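Local coordinates for thrombospondin related anonymous protein (Plasmodium falciparum, PDB 4F1J) that probably mediates adhesion of the malaria parasite to host surfaces, its von Willebrand factor type A domain, the part described here, binding magnesium ions, at residues R91-S95 / P126-S132; L98-R102 / E135-L139. All coordinates share one frame; numbering follows the deposited sequence. Where two conformers were deposited one is given.

Interaction 1. Residues R91-S95 / P126-S132. With MG (magnesium ion), chain H; EDO (1,2-ethanediol), chain O.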
# COMPACT_ATOMS: atom_id res chain seq x y z
N ARG A 91 14.63 7.88 -3.89
CA ARG A 91 13.62 8.49 -4.75
C ARG A 91 12.28 7.77 -4.64
O ARG A 91 11.98 7.27 -3.58
CB ARG A 91 14.15 8.64 -6.19
CG ARG A 91 14.64 7.39 -6.86
CD ARG A 91 15.24 7.72 -8.24
NE ARG A 91 15.54 6.52 -9.01
CZ ARG A 91 14.64 5.79 -9.69
NH1 ARG A 91 13.34 6.10 -9.71
NH2 ARG A 91 15.04 4.74 -10.38
N THR A 92 11.46 7.76 -5.70
CA THR A 92 10.08 7.23 -5.60
C THR A 92 9.77 6.33 -6.79
O THR A 92 8.99 6.71 -7.69
CB THR A 92 9.07 8.39 -5.50
OG1 THR A 92 9.52 9.34 -4.52
CG2 THR A 92 7.66 7.90 -5.17
N ASN A 93 10.35 5.13 -6.76
CA ASN A 93 10.21 4.18 -7.86
C ASN A 93 8.95 3.34 -7.63
O ASN A 93 9.03 2.13 -7.39
CB ASN A 93 11.45 3.32 -7.94
CG ASN A 93 11.58 2.54 -9.25
OD1 ASN A 93 10.64 2.42 -10.04
ND2 ASN A 93 12.75 1.99 -9.45
N LEU A 94 7.80 3.99 -7.74
CA LEU A 94 6.51 3.30 -7.61
C LEU A 94 6.35 2.23 -8.69
O LEU A 94 5.79 1.16 -8.43
CB LEU A 94 5.34 4.28 -7.71
CG LEU A 94 3.94 3.64 -7.61
CD1 LEU A 94 3.78 2.92 -6.31
CD2 LEU A 94 2.84 4.70 -7.81
N SER A 95 6.83 2.51 -9.89
CA SER A 95 6.63 1.56 -10.98
C SER A 95 7.32 0.21 -10.70
O SER A 95 6.75 -0.83 -11.00
CB SER A 95 7.03 2.17 -12.34
OG SER A 95 8.42 2.46 -12.38
N PRO A 126 5.34 9.63 -8.31
CA PRO A 126 6.27 8.68 -8.87
C PRO A 126 7.30 9.33 -9.80
O PRO A 126 7.00 10.30 -10.49
CB PRO A 126 5.37 7.74 -9.70
CG PRO A 126 4.03 7.97 -9.19
CD PRO A 126 3.95 9.34 -8.69
N ASP A 127 8.50 8.77 -9.81
CA ASP A 127 9.56 9.28 -10.67
C ASP A 127 9.19 9.17 -12.14
O ASP A 127 9.60 10.01 -12.95
CB ASP A 127 10.86 8.59 -10.35
CG ASP A 127 11.37 8.95 -8.94
OD1 ASP A 127 11.19 10.08 -8.44
OD2 ASP A 127 11.95 8.07 -8.34
N SER A 128 8.37 8.16 -12.46
CA SER A 128 7.81 8.00 -13.80
C SER A 128 6.31 7.78 -13.70
O SER A 128 5.84 6.66 -13.50
CB SER A 128 8.48 6.85 -14.53
OG SER A 128 7.84 6.58 -15.77
N ILE A 129 5.54 8.85 -13.89
CA ILE A 129 4.09 8.72 -13.96
C ILE A 129 3.69 7.80 -15.14
O ILE A 129 2.79 6.96 -14.99
CB ILE A 129 3.39 10.12 -13.93
CG1 ILE A 129 3.56 10.69 -12.52
CG2 ILE A 129 1.90 10.04 -14.31
CD1 ILE A 129 3.27 12.10 -12.41
N GLN A 130 4.40 7.92 -16.26
CA GLN A 130 4.15 7.05 -17.42
C GLN A 130 4.26 5.56 -17.08
O GLN A 130 3.31 4.79 -17.36
CB GLN A 130 5.10 7.39 -18.57
CG GLN A 130 4.69 6.79 -19.92
CD GLN A 130 3.51 7.49 -20.56
OE1 GLN A 130 3.25 8.67 -20.32
NE2 GLN A 130 2.78 6.76 -21.40
N ASP A 131 5.38 5.14 -16.49
CA ASP A 131 5.56 3.73 -16.19
C ASP A 131 4.69 3.27 -15.03
O ASP A 131 4.28 2.12 -14.98
CB ASP A 131 7.02 3.39 -15.89
CG ASP A 131 7.32 1.94 -16.16
OD1 ASP A 131 6.81 1.42 -17.18
OD2 ASP A 131 8.03 1.32 -15.34
N SER A 132 4.40 4.18 -14.10
CA SER A 132 3.52 3.83 -12.97
C SER A 132 2.09 3.58 -13.48
O SER A 132 1.42 2.60 -13.08
CB SER A 132 3.52 4.95 -11.92
OG SER A 132 4.76 4.99 -11.23
MG MG H . 9.59 1.71 -14.02
C1 EDO O . 7.78 10.21 -18.23
O1 EDO O . 7.18 10.01 -16.94
C2 EDO O . 9.20 9.61 -18.35
O2 EDO O . 9.41 8.37 -17.65
O HOH W 1 11.45 10.92 -5.86
O HOH W 2 11.13 1.92 -12.54
O HOH W 3 9.22 -0.19 -13.50
O HOH W 4 10.92 0.93 -15.42
O HOH W 5 9.95 3.65 -14.42
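Asp127 reaches Arg91 and Thr92 across the two loops that lead into neighbouring helices, and its side chain can be followed outward atom by atom. CB lies near Arg91 NH1 and Thr92 O, close to the backbone bond that Asp127 N gives to that same oxygen. CG turns beside its own backbone N (chi1 -67°) and lies 3.5 Å from both Thr92 N and Thr92 O. OD2 is gripped twice: Thr92 N donates over 2.7 Å and Arg91 NH1 forms a salt bridge of 2.8 Å, both tilted well out of the carboxylate plane, from opposite faces. OD2 nevertheless meets Arg91 at the edge of its guanidinium. OD1 accepts a hydrogen bond from a water that is also bonded to Thr92 OG1.

At the other end, Ser95 OG and Asp131 OD2 both bind the same magnesium ion, each at 2.1 Å, and four waters bring its ligands to six. This site is separate from that of Ser17, Ser19 and Asp123, which corresponds to the metal-ion-dependent adhesion site of von Willebrand factor A domains; Thr92 lies close to Ser17. Ser128 OG accepts from Asp131 N over 2.9 Å, an N-cap bond. Leu94 CD2 packs on Pro126 CG at 3.7 Å. The contact thus sits where helices 94-106 and 129-141 begin, with Phe54 of strand 47-54 touching Thr92 and Leu94, and helix 157-163 covering Leu94 and Pro126.

Interaction 2. Residues L98-R102 / E135-L139. With SO4 (sulfate ion), chain F.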
# COMPACT_ATOMS: atom_id res chain seq x y z
N LEU A 98 5.07 -1.64 -8.13
CA LEU A 98 3.90 -2.20 -8.85
C LEU A 98 4.31 -3.39 -9.72
O LEU A 98 3.57 -4.39 -9.84
CB LEU A 98 3.24 -1.11 -9.69
CG LEU A 98 2.55 0.04 -8.95
CD1 LEU A 98 2.22 1.18 -9.95
CD2 LEU A 98 1.28 -0.47 -8.22
N LEU A 99 5.47 -3.29 -10.35
CA LEU A 99 6.04 -4.41 -11.11
C LEU A 99 6.18 -5.69 -10.27
O LEU A 99 5.90 -6.79 -10.73
CB LEU A 99 7.39 -4.02 -11.71
CG LEU A 99 8.17 -5.14 -12.44
CD1 LEU A 99 7.35 -5.75 -13.57
CD2 LEU A 99 9.46 -4.54 -12.95
N GLN A 100 6.57 -5.55 -9.01
CA GLN A 100 6.73 -6.75 -8.14
C GLN A 100 5.39 -7.42 -7.92
O GLN A 100 5.31 -8.65 -7.88
CB GLN A 100 7.38 -6.39 -6.82
CG GLN A 100 8.77 -5.75 -6.95
CD GLN A 100 9.65 -6.40 -7.98
OE1 GLN A 100 9.93 -7.61 -7.91
NE2 GLN A 100 10.08 -5.63 -8.98
N VAL A 101 4.34 -6.61 -7.78
CA VAL A 101 2.99 -7.16 -7.67
C VAL A 101 2.61 -7.93 -8.94
O VAL A 101 2.12 -9.06 -8.88
CB VAL A 101 1.96 -6.10 -7.37
CG1 VAL A 101 0.55 -6.69 -7.41
CG2 VAL A 101 2.26 -5.46 -6.00
N ARG A 102 2.85 -7.32 -10.10
CA ARG A 102 2.53 -7.98 -11.36
C ARG A 102 3.34 -9.25 -11.53
O ARG A 102 2.85 -10.18 -12.14
CB ARG A 102 2.74 -7.01 -12.53
CG ARG A 102 2.24 -7.52 -13.90
CD ARG A 102 2.18 -6.36 -14.90
NE ARG A 102 3.49 -5.80 -15.17
CZ ARG A 102 4.29 -6.15 -16.17
NH1 ARG A 102 3.93 -7.11 -17.00
NH2 ARG A 102 5.46 -5.55 -16.33
N GLU A 135 2.16 0.15 -15.60
CA GLU A 135 2.02 -0.94 -14.61
C GLU A 135 0.62 -1.01 -14.02
O GLU A 135 0.05 -2.12 -13.92
CB GLU A 135 3.07 -0.84 -13.49
CG GLU A 135 4.47 -1.22 -13.92
CD GLU A 135 4.60 -2.67 -14.39
OE1 GLU A 135 3.90 -3.57 -13.86
OE2 GLU A 135 5.43 -2.90 -15.30
N SER A 136 0.04 0.12 -13.60
CA SER A 136 -1.26 0.10 -12.96
C SER A 136 -2.34 -0.44 -13.90
O SER A 136 -3.23 -1.18 -13.48
CB SER A 136 -1.64 1.48 -12.40
OG SER A 136 -1.98 2.43 -13.41
N ARG A 137 -2.24 -0.10 -15.19
CA ARG A 137 -3.18 -0.64 -16.21
C ARG A 137 -3.08 -2.15 -16.33
O ARG A 137 -4.10 -2.84 -16.44
CB ARG A 137 -2.88 -0.03 -17.60
CG ARG A 137 -3.62 -0.73 -18.75
N LYS A 138 -1.86 -2.64 -16.36
CA LYS A 138 -1.59 -4.07 -16.50
C LYS A 138 -2.16 -4.80 -15.29
O LYS A 138 -2.73 -5.87 -15.42
CB LYS A 138 -0.10 -4.35 -16.65
CG LYS A 138 0.48 -3.96 -18.01
CD LYS A 138 1.96 -4.28 -18.12
CE LYS A 138 2.56 -3.64 -19.39
NZ LYS A 138 3.95 -4.09 -19.61
N LEU A 139 -1.99 -4.22 -14.11
CA LEU A 139 -2.60 -4.77 -12.90
C LEU A 139 -4.12 -4.73 -12.97
O LEU A 139 -4.78 -5.71 -12.64
CB LEU A 139 -2.09 -4.01 -11.67
CG LEU A 139 -0.58 -4.21 -11.39
CD1 LEU A 139 -0.16 -3.31 -10.24
CD2 LEU A 139 -0.23 -5.65 -11.07
S SO4 F . 1.13 -8.83 -18.05
O1 SO4 F . 0.22 -8.04 -17.23
O2 SO4 F . 2.06 -9.58 -17.20
O3 SO4 F . 0.39 -9.77 -18.87
O4 SO4 F . 1.86 -7.93 -18.94
O HOH W 6 4.03 -6.81 -20.07
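Leu139 drives its two methyl groups into the neighbouring helix: CD1 meets Leu98 CD2 at 3.8 Å, while CD2 lies 3.6 Å from Arg102 CB and also touches Val101 CG1. Leu98 CB touches Glu135 CB at 3.8 Å as the two side chains run past each other in opposite directions. The helix segments, with axes 9.5 Å apart and 26° from parallel, pack on one face of the central sheet and are joined through parallel strand 115-122, in the Rossmann-like fold of the von Willebrand factor A domain. Leu13 of strand 8-15 lies against Leu98 and Val101 on this close-packed side.

Away from the sheet the contact turns polar. Arg102 bends at chi3 (63°), presenting NE and NH2 side-on to the buried carboxylate of Glu135. NE donates to OE1 over 2.6 Å and NH2 to OE2 over 2.8 Å, the second bond less straight at 140°. Lys138 CD lies over one guanidinium face, near its rim. Farther out, NH1 makes weak bonds to an oxygen of a sulfate, probably from the crystallisation liquor, and to a water that links Lys138 NZ to that ion; Arg142 NE binds it too.

Two bonds to two oxygens fix the rotation of both flat groups. Their opposite charges probably offset one another, which suits a carboxylate lying against Leu99, whose CD1 is 3.8 Å from Glu135 OE2. The sulfate would plausibly ease the closeness of Arg102 and Lys138.

In the fold
Both contacts pair helix 94-106 with helix 129-141, interaction 1 at their first turns and the loops before them, interaction 2 about one to two turns farther on. They adjoin directly, Leu98 packing on Ser132 and Glu135 on Ser95, so they form one continuous helix-helix seam. Interaction 1 is partly buried and mostly polar, its helix starts supplying a metal ligand pair. Interaction 2 is the more buried, apolar against the sheet, with its charged pair on the side away from it. Each has an arginine-carboxylate bridge, the arginine in or just before helix 94-106 and the acid in or just before helix 129-141, but the grip differs: one shared oxygen in interaction 1, two separate oxygens in interaction 2.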